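Local coordinates for protein 5-Carboxyvanillate Decarboxylase (Novosphingobium aromaticivorans, PDB 4QRN) that probably decarboxylates 5-carboxyvanillate in a manganese-containing active site of the amidohydrolase type, here holding the inhibitor 4-hydroxy-3-methoxy-5-nitrobenzoic acid, at residues M23-L27 and A343-R347; T46-V52 and L128-A132; D194-L200 and K253-L257; L272-D276 and T297-L302. All blocks are in the same frame, centred on the assembly; numbering follows the deposited sequence.

How the contacts relate
None of the four contacts shares a segment with another. Contact 1 lies farthest from the centre of the chain and fixes the irregular N-terminal segment to a late helix through an arginine, a backbone carbonyl and waters. The other three each have buried aliphatic packing with polar bonds at more exposed side chains. Contact 2 packs two helices with a salt bridge at the margin, contact 3 sets a helix against the loop before a strand and adds a phenol-carboxylate bond, and contact 4 binds the first amides of a helix with an aspartate from another helix. Along the chain, contacts 2, 3 and 4 follow in series inside the loop closed by contact 1. Contacts 3 and 4 lie about 21 Å apart between centres.

Contact 1: M23-L27 and A343-R347; sequences MTQDL and ADEVR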
loop_
_atom_site.group_PDB
_atom_site.type_symbol
_atom_site.label_atom_id
_atom_site.label_comp_id
_atom_site.label_asym_id
_atom_site.label_seq_id
_atom_site.Cartn_x
_atom_site.Cartn_y
_atom_site.Cartn_z
ATOM N N MET A 23 -14.455 -34.762 -1.897
ATOM C CA MET A 23 -13.638 -33.806 -1.161
ATOM C C MET A 23 -13.589 -34.225 0.303
ATOM O O MET A 23 -14.526 -34.871 0.817
ATOM C CB MET A 23 -14.210 -32.382 -1.304
ATOM C CG MET A 23 -15.708 -32.237 -0.954
ATOM S SD MET A 23 -16.468 -30.682 -1.499
ATOM C CE MET A 23 -15.716 -29.608 -0.286
ATOM N N THR A 24 -12.513 -33.838 0.971
ATOM C CA THR A 24 -12.354 -34.184 2.369
ATOM C C THR A 24 -12.027 -32.968 3.213
ATOM O O THR A 24 -11.481 -31.957 2.712
ATOM C CB THR A 24 -11.279 -35.289 2.542
ATOM O OG1 THR A 24 -11.245 -35.701 3.912
ATOM C CG2 THR A 24 -9.892 -34.804 2.088
ATOM N N GLN A 25 -12.386 -33.065 4.491
ATOM C CA GLN A 25 -11.989 -32.078 5.475
ATOM C C GLN A 25 -10.615 -32.425 6.030
ATOM O O GLN A 25 -9.998 -31.594 6.689
ATOM C CB GLN A 25 -13.013 -32.010 6.615
ATOM C CG GLN A 25 -14.369 -31.481 6.160
ATOM C CD GLN A 25 -14.265 -30.098 5.559
ATOM O OE1 GLN A 25 -13.958 -29.130 6.251
ATOM N NE2 GLN A 25 -14.516 -29.997 4.262
ATOM N N ASP A 26 -10.143 -33.648 5.792
ATOM C CA ASP A 26 -8.840 -34.050 6.318
ATOM C C ASP A 26 -7.730 -33.128 5.815
ATOM O O ASP A 26 -7.646 -32.801 4.627
ATOM C CB ASP A 26 -8.493 -35.473 5.891
ATOM C CG ASP A 26 -9.448 -36.524 6.437
ATOM O OD1 ASP A 26 -10.252 -36.228 7.355
ATOM O OD2 ASP A 26 -9.378 -37.672 5.932
ATOM N N LEU A 27 -6.867 -32.716 6.717
ATOM C CA LEU A 27 -5.650 -32.012 6.340
ATOM C C LEU A 27 -4.555 -32.786 7.033
ATOM O O LEU A 27 -4.444 -32.737 8.264
ATOM C CB LEU A 27 -5.703 -30.584 6.854
ATOM C CG LEU A 27 -6.601 -29.639 6.062
ATOM C CD1 LEU A 27 -6.744 -28.340 6.812
ATOM C CD2 LEU A 27 -6.006 -29.372 4.683
ATOM N N ALA A 343 -8.152 -23.421 8.965
ATOM C CA ALA A 343 -8.077 -24.668 8.205
ATOM C C ALA A 343 -8.618 -24.477 6.786
ATOM O O ALA A 343 -8.071 -25.043 5.821
ATOM C CB ALA A 343 -8.832 -25.784 8.945
ATOM N N ASP A 344 -9.705 -23.723 6.637
ATOM C CA ASP A 344 -10.267 -23.541 5.300
ATOM C C ASP A 344 -9.299 -22.834 4.356
ATOM O O ASP A 344 -9.399 -23.026 3.143
ATOM C CB ASP A 344 -11.591 -22.768 5.364
ATOM C CG ASP A 344 -12.761 -23.624 5.765
ATOM O OD1 ASP A 344 -12.698 -24.859 5.656
ATOM O OD2 ASP A 344 -13.781 -23.031 6.140
ATOM N N GLU A 345 -8.384 -22.015 4.862
ATOM C CA GLU A 345 -7.384 -21.392 3.983
ATOM C C GLU A 345 -6.443 -22.453 3.428
ATOM O O GLU A 345 -6.098 -22.396 2.253
ATOM C CB GLU A 345 -6.622 -20.292 4.721
ATOM C CG GLU A 345 -7.476 -19.066 4.930
ATOM C CD GLU A 345 -6.757 -17.892 5.577
ATOM O OE1 GLU A 345 -5.618 -18.048 6.079
ATOM O OE2 GLU A 345 -7.377 -16.799 5.562
ATOM N N VAL A 346 -6.013 -23.388 4.267
ATOM C CA VAL A 346 -5.146 -24.447 3.783
ATOM C C VAL A 346 -5.875 -25.236 2.694
ATOM O O VAL A 346 -5.297 -25.561 1.663
ATOM C CB VAL A 346 -4.674 -25.383 4.918
ATOM C CG1 VAL A 346 -3.663 -26.378 4.368
ATOM C CG2 VAL A 346 -4.051 -24.572 6.065
ATOM N N ARG A 347 -7.162 -25.545 2.912
ATOM C CA ARG A 347 -7.926 -26.274 1.918
ATOM C C ARG A 347 -7.990 -25.517 0.601
ATOM O O ARG A 347 -7.883 -26.117 -0.484
ATOM C CB ARG A 347 -9.333 -26.582 2.436
ATOM C CG ARG A 347 -9.315 -27.456 3.653
ATOM C CD ARG A 347 -10.732 -27.897 4.101
ATOM N NE ARG A 347 -10.609 -28.711 5.320
ATOM C CZ ARG A 347 -10.834 -28.278 6.561
ATOM N NH1 ARG A 347 -11.295 -27.058 6.809
ATOM N NH2 ARG A 347 -10.613 -29.092 7.576
HETATM O O HOH W 1 -9.102 -30.727 3.514
HETATM O O HOH W 2 -14.844 -26.537 5.990
#
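Arg-347 reaches from its helix to the irregular N-terminal segment and places its guanidinium between Gln-25 and Leu-27. The extended arginine chain (chi2 -174°, chi3 -178°) carries the guanidinium out to the segment. There NE and NH2 grip one acceptor side-on, the backbone O of Gln-25. NH2 makes the shorter bond, 2.7 Å to Gln-25 O and nearly straight at 163°, lying in the carbonyl plane on a lone pair. NE is 3.2 Å from the same Gln-25 O and comes from above the carbonyl plane. The carboxamide of Gln-25 folds back, its chain bent at chi2, and sets OE1 over the centre of one guanidinium face, 3.3 Å from Arg-347 CZ. There the partial negative charge of OE1 would probably favour the cation. Leu-27 CD1 lies over the opposite face, offset toward the rim.

This joins the chain start, ahead of strand 38-44, to helix 343-350, which follows strand 331-332, the last of the parallel strands of the amidohydrolase barrel. The fork of Leu-27 also straddles the helix surface: CD1 touches Ala-343 CB at 3.9 Å, and CD2 meets Val-346 CG1 at 3.8 Å. Val-346 is further packed by Arg-37, Tyr-333 and Met-335.

Within the helix, Asp-344 OD1 takes a salt bridge from Arg-347 NH1 at 2.9 Å and steadies the far end of the guanidinium. One water links Gln-25 OE1 to Asp-344 OD1. Another donates to the carbonyls of Thr-24 and Asp-26 and accepts a weak bond from Arg-347 NE. Thr-24 OG1 accepts from Asp-26 N at 3.0 Å, an ST turn.

Contact 2: T46-V52 and L128-A132; sequences TREIIDV and LATRA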
loop_
_atom_site.group_PDB
_atom_site.type_symbol
_atom_site.label_atom_id
_atom_site.label_comp_id
_atom_site.label_asym_id
_atom_site.label_seq_id
_atom_site.Cartn_x
_atom_site.Cartn_y
_atom_site.Cartn_z
ATOM N N THR A 46 7.339 -14.851 24.146
ATOM C CA THR A 46 7.745 -15.267 25.482
ATOM C C THR A 46 6.999 -14.387 26.480
ATOM O O THR A 46 6.802 -13.187 26.283
ATOM C CB THR A 46 9.267 -15.204 25.714
ATOM O OG1 THR A 46 9.692 -13.841 25.836
ATOM C CG2 THR A 46 10.029 -15.935 24.597
ATOM N N ARG A 47 6.614 -15.002 27.585
ATOM C CA ARG A 47 5.857 -14.290 28.603
ATOM C C ARG A 47 6.641 -13.102 29.141
ATOM O O ARG A 47 6.065 -12.034 29.388
ATOM C CB ARG A 47 5.497 -15.258 29.735
ATOM C CG ARG A 47 4.555 -14.707 30.813
ATOM C CD ARG A 47 3.156 -14.449 30.255
ATOM N NE ARG A 47 2.949 -13.024 30.114
ATOM C CZ ARG A 47 1.812 -12.444 29.754
ATOM N NH1 ARG A 47 0.747 -13.170 29.425
ATOM N NH2 ARG A 47 1.760 -11.122 29.699
ATOM N N GLU A 48 7.947 -13.275 29.332
ATOM C CA GLU A 48 8.712 -12.179 29.912
ATOM C C GLU A 48 8.799 -10.976 28.972
ATOM O O GLU A 48 8.811 -9.838 29.454
ATOM C CB GLU A 48 10.102 -12.622 30.371
ATOM C CG GLU A 48 10.982 -13.139 29.289
ATOM C CD GLU A 48 12.297 -13.693 29.806
ATOM O OE1 GLU A 48 12.481 -13.804 31.047
ATOM O OE2 GLU A 48 13.152 -14.038 28.957
ATOM N N ILE A 49 8.800 -11.190 27.651
ATOM C CA ILE A 49 8.822 -10.051 26.740
ATOM C C ILE A 49 7.445 -9.379 26.705
ATOM O O ILE A 49 7.364 -8.163 26.722
ATOM C CB ILE A 49 9.348 -10.451 25.348
ATOM C CG1 ILE A 49 10.862 -10.711 25.443
ATOM C CG2 ILE A 49 9.067 -9.332 24.312
ATOM C CD1 ILE A 49 11.470 -11.317 24.206
ATOM N N ILE A 50 6.360 -10.153 26.674
ATOM C CA ILE A 50 5.033 -9.535 26.755
ATOM C C ILE A 50 4.903 -8.723 28.058
ATOM O O ILE A 50 4.326 -7.638 28.056
ATOM C CB ILE A 50 3.876 -10.564 26.603
ATOM C CG1 ILE A 50 4.019 -11.398 25.310
ATOM C CG2 ILE A 50 2.511 -9.858 26.628
ATOM C CD1 ILE A 50 4.174 -10.583 24.033
ATOM N N ASP A 51 5.456 -9.237 29.158
ATOM C CA ASP A 51 5.417 -8.484 30.411
ATOM C C ASP A 51 6.180 -7.161 30.301
ATOM O O ASP A 51 5.775 -6.169 30.903
ATOM C CB ASP A 51 6.003 -9.314 31.549
ATOM C CG ASP A 51 5.094 -10.432 31.994
ATOM O OD1 ASP A 51 3.910 -10.452 31.606
ATOM O OD2 ASP A 51 5.590 -11.298 32.742
ATOM N N VAL A 52 7.275 -7.121 29.532
ATOM C CA VAL A 52 7.954 -5.841 29.301
ATOM C C VAL A 52 7.046 -4.892 28.521
ATOM O O VAL A 52 6.975 -3.697 28.858
ATOM C CB VAL A 52 9.296 -6.002 28.554
ATOM C CG1 VAL A 52 9.873 -4.631 28.180
ATOM C CG2 VAL A 52 10.272 -6.795 29.415
ATOM N N LEU A 128 17.059 -10.224 26.750
ATOM C CA LEU A 128 15.800 -10.877 26.430
ATOM C C LEU A 128 15.831 -11.506 25.044
ATOM O O LEU A 128 15.215 -12.538 24.836
ATOM C CB LEU A 128 14.620 -9.907 26.572
ATOM C CG LEU A 128 14.347 -9.494 28.025
ATOM C CD1 LEU A 128 13.187 -8.536 28.054
ATOM C CD2 LEU A 128 14.093 -10.695 28.952
ATOM N N ALA A 129 16.521 -10.884 24.098
ATOM C CA ALA A 129 16.657 -11.503 22.771
ATOM C C ALA A 129 17.471 -12.792 22.883
ATOM O O ALA A 129 17.143 -13.788 22.242
ATOM C CB ALA A 129 17.322 -10.543 21.805
ATOM N N THR A 130 18.551 -12.765 23.665
ATOM C CA THR A 130 19.363 -13.968 23.865
ATOM C C THR A 130 18.502 -15.094 24.425
ATOM O O THR A 130 18.556 -16.221 23.941
ATOM C CB THR A 130 20.519 -13.683 24.841
ATOM O OG1 THR A 130 21.408 -12.738 24.236
ATOM C CG2 THR A 130 21.269 -14.978 25.184
ATOM N N ARG A 131 17.692 -14.771 25.437
ATOM C CA ARG A 131 16.826 -15.760 26.052
ATOM C C ARG A 131 15.768 -16.280 25.075
ATOM O O ARG A 131 15.505 -17.486 25.032
ATOM C CB ARG A 131 16.183 -15.191 27.328
ATOM C CG ARG A 131 17.201 -15.028 28.459
ATOM C CD ARG A 131 16.723 -14.045 29.490
ATOM N NE ARG A 131 15.602 -14.537 30.280
ATOM C CZ ARG A 131 15.703 -15.316 31.360
ATOM N NH1 ARG A 131 16.887 -15.742 31.790
ATOM N NH2 ARG A 131 14.600 -15.681 32.004
ATOM N N ALA A 132 15.182 -15.394 24.275
ATOM C CA ALA A 132 14.176 -15.828 23.312
ATOM C C ALA A 132 14.818 -16.727 22.257
ATOM O O ALA A 132 14.212 -17.704 21.825
ATOM C CB ALA A 132 13.514 -14.624 22.635
HETATM O O HOH W 3 12.618 -13.972 26.284
#
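Glu-48 OE2 is gripped by Arg-131 NE at 2.8 Å and by a water that donates to it. The arginine comes side-on: NE meets OE2 on its syn lone pair, with OE2 close to the guanidinium plane, while Arg-131 NH2 bonds to Glu-48 OE1 at 3.0 Å. The carboxylate and guanidinium planes are twisted 38° apart. The water also contacts Thr-46 OG1 and, weakly, Leu-128 O, bridging the two segments beside the ion pair. An alanine here in place of Glu-48 would probably leave Arg-131 without its charged mate and take away one of the water's acceptors. Glu-48 holds CG between the backbone N and the carbonyl carbon (chi1 62°) and then extends straight, passing Leu-128 CD2 on its way to the arginine.

Helix 47-59, just after strand 38-44, packs on helix 122-142, which follows strand 106-111 of the amidohydrolase barrel; the two run roughly antiparallel, with 150° between their directions. Thr-46 is the N-cap of the first, with a weak capping bond from Ile-49 N. Beneath the salt bridge, Leu-128 is the hub: CB rests on Ile-49 CG1 at 4.0 Å, and CD1 on Val-52 CG2 at 3.7 Å. Ile-49 CD1 and Thr-46 CG2 both pack on Ala-132 CB, each at 4.2 Å.

Contact 3: D194-L200 and K253-L257; sequences DPIFRAL and KYPSL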
loop_
_atom_site.group_PDB
_atom_site.type_symbol
_atom_site.label_atom_id
_atom_site.label_comp_id
_atom_site.label_asym_id
_atom_site.label_seq_id
_atom_site.Cartn_x
_atom_site.Cartn_y
_atom_site.Cartn_z
ATOM N N ASP A 194 24.514 -1.041 9.077
ATOM C CA ASP A 194 25.278 -1.837 8.135
ATOM C C ASP A 194 25.877 -3.138 8.707
ATOM O O ASP A 194 25.910 -4.121 7.984
ATOM C CB ASP A 194 26.380 -0.982 7.495
ATOM C CG ASP A 194 27.064 -1.692 6.356
ATOM O OD1 ASP A 194 26.379 -1.993 5.356
ATOM O OD2 ASP A 194 28.276 -1.959 6.460
ATOM N N PRO A 195 26.317 -3.159 9.984
ATOM C CA PRO A 195 26.848 -4.429 10.494
ATOM C C PRO A 195 25.892 -5.610 10.379
ATOM O O PRO A 195 26.356 -6.752 10.267
ATOM C CB PRO A 195 27.181 -4.104 11.956
ATOM C CG PRO A 195 27.543 -2.632 11.921
ATOM C CD PRO A 195 26.520 -2.060 10.957
ATOM N N ILE A 196 24.590 -5.361 10.430
ATOM C CA ILE A 196 23.631 -6.432 10.322
ATOM C C ILE A 196 23.701 -7.046 8.914
ATOM O O ILE A 196 23.707 -8.279 8.780
ATOM C CB ILE A 196 22.228 -5.884 10.628
ATOM C CG1 ILE A 196 22.114 -5.606 12.135
ATOM C CG2 ILE A 196 21.121 -6.832 10.097
ATOM C CD1 ILE A 196 20.879 -4.788 12.528
ATOM N N PHE A 197 23.750 -6.207 7.883
ATOM C CA PHE A 197 23.864 -6.715 6.528
ATOM C C PHE A 197 25.175 -7.425 6.285
ATOM O O PHE A 197 25.191 -8.460 5.630
ATOM C CB PHE A 197 23.618 -5.601 5.522
ATOM C CG PHE A 197 22.205 -5.089 5.594
ATOM C CD1 PHE A 197 21.168 -5.892 5.167
ATOM C CD2 PHE A 197 21.910 -3.855 6.138
ATOM C CE1 PHE A 197 19.852 -5.466 5.238
ATOM C CE2 PHE A 197 20.590 -3.416 6.230
ATOM C CZ PHE A 197 19.557 -4.217 5.777
ATOM N N ARG A 198 26.273 -6.906 6.815
ATOM C CA ARG A 198 27.563 -7.572 6.665
ATOM C C ARG A 198 27.470 -8.990 7.232
ATOM O O ARG A 198 27.960 -9.948 6.616
ATOM C CB ARG A 198 28.666 -6.786 7.364
ATOM C CG ARG A 198 29.072 -5.511 6.612
ATOM C CD ARG A 198 29.970 -5.732 5.396
ATOM N NE ARG A 198 31.270 -6.243 5.822
ATOM C CZ ARG A 198 32.233 -5.495 6.349
ATOM N NH1 ARG A 198 32.091 -4.175 6.406
ATOM N NH2 ARG A 198 33.345 -6.072 6.796
ATOM N N ALA A 199 26.844 -9.143 8.392
ATOM C CA ALA A 199 26.748 -10.451 9.021
ATOM C C ALA A 199 25.859 -11.405 8.231
ATOM O O ALA A 199 26.194 -12.580 8.094
ATOM C CB ALA A 199 26.250 -10.311 10.463
ATOM N N LEU A 200 24.728 -10.914 7.721
ATOM C CA LEU A 200 23.844 -11.756 6.913
ATOM C C LEU A 200 24.556 -12.294 5.685
ATOM O O LEU A 200 24.378 -13.452 5.330
ATOM C CB LEU A 200 22.598 -10.964 6.482
ATOM C CG LEU A 200 21.613 -10.678 7.608
ATOM C CD1 LEU A 200 20.643 -9.555 7.201
ATOM C CD2 LEU A 200 20.878 -11.960 7.939
ATOM N N LYS A 253 25.085 -2.976 -3.048
ATOM C CA LYS A 253 26.116 -3.109 -2.040
ATOM C C LYS A 253 26.330 -4.585 -1.689
ATOM O O LYS A 253 27.470 -5.026 -1.508
ATOM C CB LYS A 253 25.747 -2.291 -0.804
ATOM C CG LYS A 253 26.849 -2.187 0.224
ATOM C CD LYS A 253 26.501 -1.152 1.272
ATOM C CE LYS A 253 27.663 -0.981 2.247
ATOM N NZ LYS A 253 27.535 0.200 3.146
ATOM N N TYR A 254 25.223 -5.330 -1.615
ATOM C CA TYR A 254 25.232 -6.728 -1.182
ATOM C C TYR A 254 24.449 -7.576 -2.187
ATOM O O TYR A 254 23.299 -7.939 -1.939
ATOM C CB TYR A 254 24.609 -6.853 0.218
ATOM C CG TYR A 254 25.377 -6.074 1.258
ATOM C CD1 TYR A 254 26.699 -6.414 1.558
ATOM C CD2 TYR A 254 24.816 -4.983 1.907
ATOM C CE1 TYR A 254 27.420 -5.704 2.489
ATOM C CE2 TYR A 254 25.540 -4.265 2.845
ATOM C CZ TYR A 254 26.841 -4.623 3.123
ATOM O OH TYR A 254 27.588 -3.915 4.045
ATOM N N PRO A 255 25.061 -7.902 -3.334
ATOM C CA PRO A 255 24.299 -8.573 -4.397
ATOM C C PRO A 255 23.789 -9.952 -4.020
ATOM O O PRO A 255 22.819 -10.405 -4.631
ATOM C CB PRO A 255 25.314 -8.664 -5.553
ATOM C CG PRO A 255 26.313 -7.620 -5.254
ATOM C CD PRO A 255 26.389 -7.476 -3.788
ATOM N N SER A 256 24.404 -10.620 -3.051
ATOM C CA SER A 256 23.913 -11.940 -2.652
ATOM C C SER A 256 22.724 -11.874 -1.696
ATOM O O SER A 256 22.055 -12.883 -1.496
ATOM C CB SER A 256 25.018 -12.768 -2.003
ATOM O OG SER A 256 25.366 -12.291 -0.721
ATOM N N LEU A 257 22.483 -10.718 -1.091
ATOM C CA LEU A 257 21.487 -10.642 -0.020
ATOM C C LEU A 257 20.078 -10.930 -0.501
ATOM O O LEU A 257 19.634 -10.361 -1.501
ATOM C CB LEU A 257 21.543 -9.245 0.586
ATOM C CG LEU A 257 20.557 -8.938 1.708
ATOM C CD1 LEU A 257 20.909 -9.723 2.957
ATOM C CD2 LEU A 257 20.553 -7.439 1.979
#
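Tyr-254 and Asp-194 make the principal polar link. The phenol donates from Tyr-254 OH to Asp-194 OD1 over 2.6 Å, on the syn side of the carboxylate and somewhat out of its plane, and OD1 sits at the ring edge. The side chain of Asp-194 gets there with CG anti to the backbone N (chi1 -171°). Lys-253 comes from the opposite direction with an extended chain and adds a salt bridge with a weak hydrogen bond, its NZ 3.3 Å from the same Asp-194 OD1. Arg-198 crosses Tyr-254 at about a right angle and brings CD to the ring edge, 3.3 Å from Tyr-254 OH.

Apolar contacts fill the rest. Lys-253 CG lies over one face of the Tyr-254 ring, toward its rim. Phe-197 CB packs against Tyr-254 CE2 at 3.6 Å, and Phe-197 CD1 against Leu-257 CD2 at 3.6 Å. Leu-257 CD1 touches Leu-200 CB one turn further along the helix.

The backbone from Tyr-254 to Leu-257 forms a type I beta turn, and Asn-305 ND2 bonds to the carbonyls of Pro-255 and Leu-257. The turn leads into strand 259-261, and helix 194-203 into strand 207-209, its neighbour in the barrel.

A short phenol bond and a lysine converging on one oxygen would probably favour the ionised form of Asp-194, and the phenol bond would probably limit movement of the tyrosine, whose CE2 side packs on Phe-197.

Contact 4: L272-D276 and T297-L302; sequences LYRLD and TIEGYL. With 1DF (4-hydroxy-3-methoxy-5-nitrobenzoic acid), chain N.
Asp-276, with chi1 at an unusual -97°, swings its carboxylate across to the start of helix 298-304, while Leu-272 (CG anti to the backbone N, chi1 -179°) reaches over the same helix end. Ile-298 N donates to the syn lone pair of Asp-276 OD1 at 2.8 Å, and Glu-299 N to Asp-276 OD2 at 3.0 Å. Thr-297 OG1 takes the next amide, from Gly-300 N at 2.9 Å, as N-cap. A water links Asp-276 OD2 to Glu-299 OE1, and the carboxylate would probably be stabilised by the helix end. A leucine at Asp-276 would probably leave the amides of Ile-298 and Glu-299 without their partner.

Leu-272 CD1 lies on the first turn, touching Ile-298 CG2 at 3.8 Å and Leu-302 CD1 at 3.9 Å. Its CD2 lies on Glu-299 CB, and Leu-275 CB packs against Ile-298 CD1 at 3.9 Å.

On the same helix, Arg-274 NH2 bonds to the nitro O22 of the inhibitor at 2.9 Å. The inhibitor is also hydrogen-bonded to Tyr-73 and Arg-80 of the second subunit. The arrangement is an N-cap threonine, with an acid from another helix receiving the two amides before the capped one, and helix 268-284 turns Tyr-273 and Arg-274 to the second subunit.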
loop_
_atom_site.group_PDB
_atom_site.type_symbol
_atom_site.label_atom_id
_atom_site.label_comp_id
_atom_site.label_asym_id
_atom_site.label_seq_id
_atom_site.Cartn_x
_atom_site.Cartn_y
_atom_site.Cartn_z
ATOM N N LEU A 272 4.423 -2.316 -8.942
ATOM C CA LEU A 272 5.743 -2.318 -9.568
ATOM C C LEU A 272 5.886 -1.344 -10.726
ATOM O O LEU A 272 6.906 -0.659 -10.840
ATOM C CB LEU A 272 6.069 -3.722 -10.052
ATOM C CG LEU A 272 7.425 -3.890 -10.713
ATOM C CD1 LEU A 272 8.587 -3.467 -9.773
ATOM C CD2 LEU A 272 7.562 -5.353 -11.175
ATOM N N TYR A 273 4.918 -1.297 -11.641
ATOM C CA TYR A 273 5.050 -0.412 -12.792
ATOM C C TYR A 273 5.227 1.047 -12.326
ATOM O O TYR A 273 6.089 1.772 -12.849
ATOM C CB TYR A 273 3.813 -0.535 -13.697
ATOM C CG TYR A 273 3.939 0.259 -14.975
ATOM C CD1 TYR A 273 3.565 1.594 -15.029
ATOM C CD2 TYR A 273 4.469 -0.335 -16.137
ATOM C CE1 TYR A 273 3.718 2.313 -16.195
ATOM C CE2 TYR A 273 4.587 0.368 -17.307
ATOM C CZ TYR A 273 4.220 1.699 -17.334
ATOM O OH TYR A 273 4.363 2.391 -18.523
ATOM N N ARG A 274 4.390 1.465 -11.377
ATOM C CA ARG A 274 4.445 2.804 -10.820
ATOM C C ARG A 274 5.738 3.020 -10.024
ATOM O O ARG A 274 6.332 4.106 -10.098
ATOM C CB ARG A 274 3.204 3.040 -9.983
ATOM C CG ARG A 274 3.100 4.394 -9.324
ATOM C CD ARG A 274 1.619 4.695 -9.208
ATOM N NE ARG A 274 1.222 5.882 -8.475
ATOM C CZ ARG A 274 1.134 7.097 -8.994
ATOM N NH1 ARG A 274 1.574 7.353 -10.238
ATOM N NH2 ARG A 274 0.632 8.078 -8.238
ATOM N N LEU A 275 6.185 2.038 -9.266
ATOM C CA LEU A 275 7.438 2.163 -8.533
ATOM C C LEU A 275 8.584 2.481 -9.484
ATOM O O LEU A 275 9.362 3.413 -9.268
ATOM C CB LEU A 275 7.773 0.900 -7.748
ATOM C CG LEU A 275 6.813 0.496 -6.639
ATOM C CD1 LEU A 275 7.267 -0.810 -6.003
ATOM C CD2 LEU A 275 6.657 1.575 -5.590
ATOM N N ASP A 276 8.732 1.674 -10.529
ATOM C CA ASP A 276 9.841 1.898 -11.447
ATOM C C ASP A 276 9.684 3.197 -12.224
ATOM O O ASP A 276 10.665 3.918 -12.399
ATOM C CB ASP A 276 10.039 0.702 -12.381
ATOM C CG ASP A 276 11.138 -0.257 -11.887
ATOM O OD1 ASP A 276 12.162 0.214 -11.321
ATOM O OD2 ASP A 276 10.993 -1.476 -12.083
ATOM N N THR A 297 16.685 -2.172 -12.280
ATOM C CA THR A 297 15.355 -1.659 -11.983
ATOM C C THR A 297 14.824 -2.307 -10.711
ATOM O O THR A 297 15.329 -3.337 -10.247
ATOM C CB THR A 297 14.387 -1.970 -13.130
ATOM O OG1 THR A 297 14.313 -3.392 -13.272
ATOM C CG2 THR A 297 14.862 -1.337 -14.441
ATOM N N ILE A 298 13.775 -1.706 -10.160
ATOM C CA ILE A 298 13.111 -2.308 -9.010
ATOM C C ILE A 298 12.592 -3.697 -9.389
ATOM O O ILE A 298 12.716 -4.644 -8.605
ATOM C CB ILE A 298 12.003 -1.375 -8.459
ATOM C CG1 ILE A 298 12.677 -0.097 -7.916
ATOM C CG2 ILE A 298 11.211 -2.084 -7.360
ATOM C CD1 ILE A 298 11.703 0.993 -7.511
ATOM N N GLU A 299 12.052 -3.844 -10.596
ATOM C CA GLU A 299 11.655 -5.152 -11.087
ATOM C C GLU A 299 12.830 -6.145 -11.045
ATOM O O GLU A 299 12.670 -7.303 -10.601
ATOM C CB GLU A 299 11.106 -5.011 -12.499
ATOM C CG GLU A 299 10.743 -6.345 -13.109
ATOM C CD GLU A 299 10.076 -6.190 -14.432
ATOM O OE1 GLU A 299 10.281 -5.147 -15.089
ATOM O OE2 GLU A 299 9.335 -7.106 -14.811
ATOM N N GLY A 300 13.999 -5.697 -11.501
ATOM C CA GLY A 300 15.174 -6.539 -11.445
ATOM C C GLY A 300 15.504 -7.009 -10.041
ATOM O O GLY A 300 15.826 -8.190 -9.848
ATOM N N TYR A 301 15.433 -6.116 -9.065
ATOM C CA TYR A 301 15.714 -6.529 -7.692
ATOM C C TYR A 301 14.652 -7.487 -7.180
ATOM O O TYR A 301 14.979 -8.383 -6.409
ATOM C CB TYR A 301 15.835 -5.325 -6.738
ATOM C CG TYR A 301 17.009 -4.439 -7.081
ATOM C CD1 TYR A 301 18.318 -4.927 -7.023
ATOM C CD2 TYR A 301 16.815 -3.132 -7.501
ATOM C CE1 TYR A 301 19.393 -4.122 -7.359
ATOM C CE2 TYR A 301 17.871 -2.329 -7.849
ATOM C CZ TYR A 301 19.156 -2.825 -7.782
ATOM O OH TYR A 301 20.181 -1.995 -8.174
ATOM N N LEU A 302 13.391 -7.301 -7.562
ATOM C CA LEU A 302 12.382 -8.270 -7.122
ATOM C C LEU A 302 12.700 -9.656 -7.637
ATOM O O LEU A 302 12.482 -10.640 -6.938
ATOM C CB LEU A 302 10.979 -7.884 -7.560
ATOM C CG LEU A 302 10.394 -6.640 -6.916
ATOM C CD1 LEU A 302 8.964 -6.521 -7.393
ATOM C CD2 LEU A 302 10.455 -6.686 -5.404
HETATM C C1 1DF N . 2.329 13.625 -9.642
HETATM C CO1 1DF N . 1.592 12.548 -10.079
HETATM C CO2 1DF N . 1.683 14.785 -9.220
HETATM C CM1 1DF N . 0.196 12.690 -10.065
HETATM C CM2 1DF N . 0.318 14.930 -9.382
HETATM O OM 1DF N . -0.371 16.053 -9.020
HETATM C CZ 1DF N . -0.433 13.895 -9.893
HETATM C CC 1DF N . 3.791 13.580 -9.627
HETATM C CV 1DF N . 0.295 17.018 -8.259
HETATM O O1 1DF N . 4.414 14.312 -8.833
HETATM O O2 1DF N . 4.424 12.827 -10.461
HETATM O O3 1DF N . -1.705 14.095 -10.263
HETATM N N 1DF N . -0.593 11.413 -10.020
HETATM O O11 1DF N . -1.785 11.365 -9.863
HETATM O O22 1DF N . 0.065 10.352 -9.946
HETATM O O HOH W 4 10.029 -2.234 -14.423
#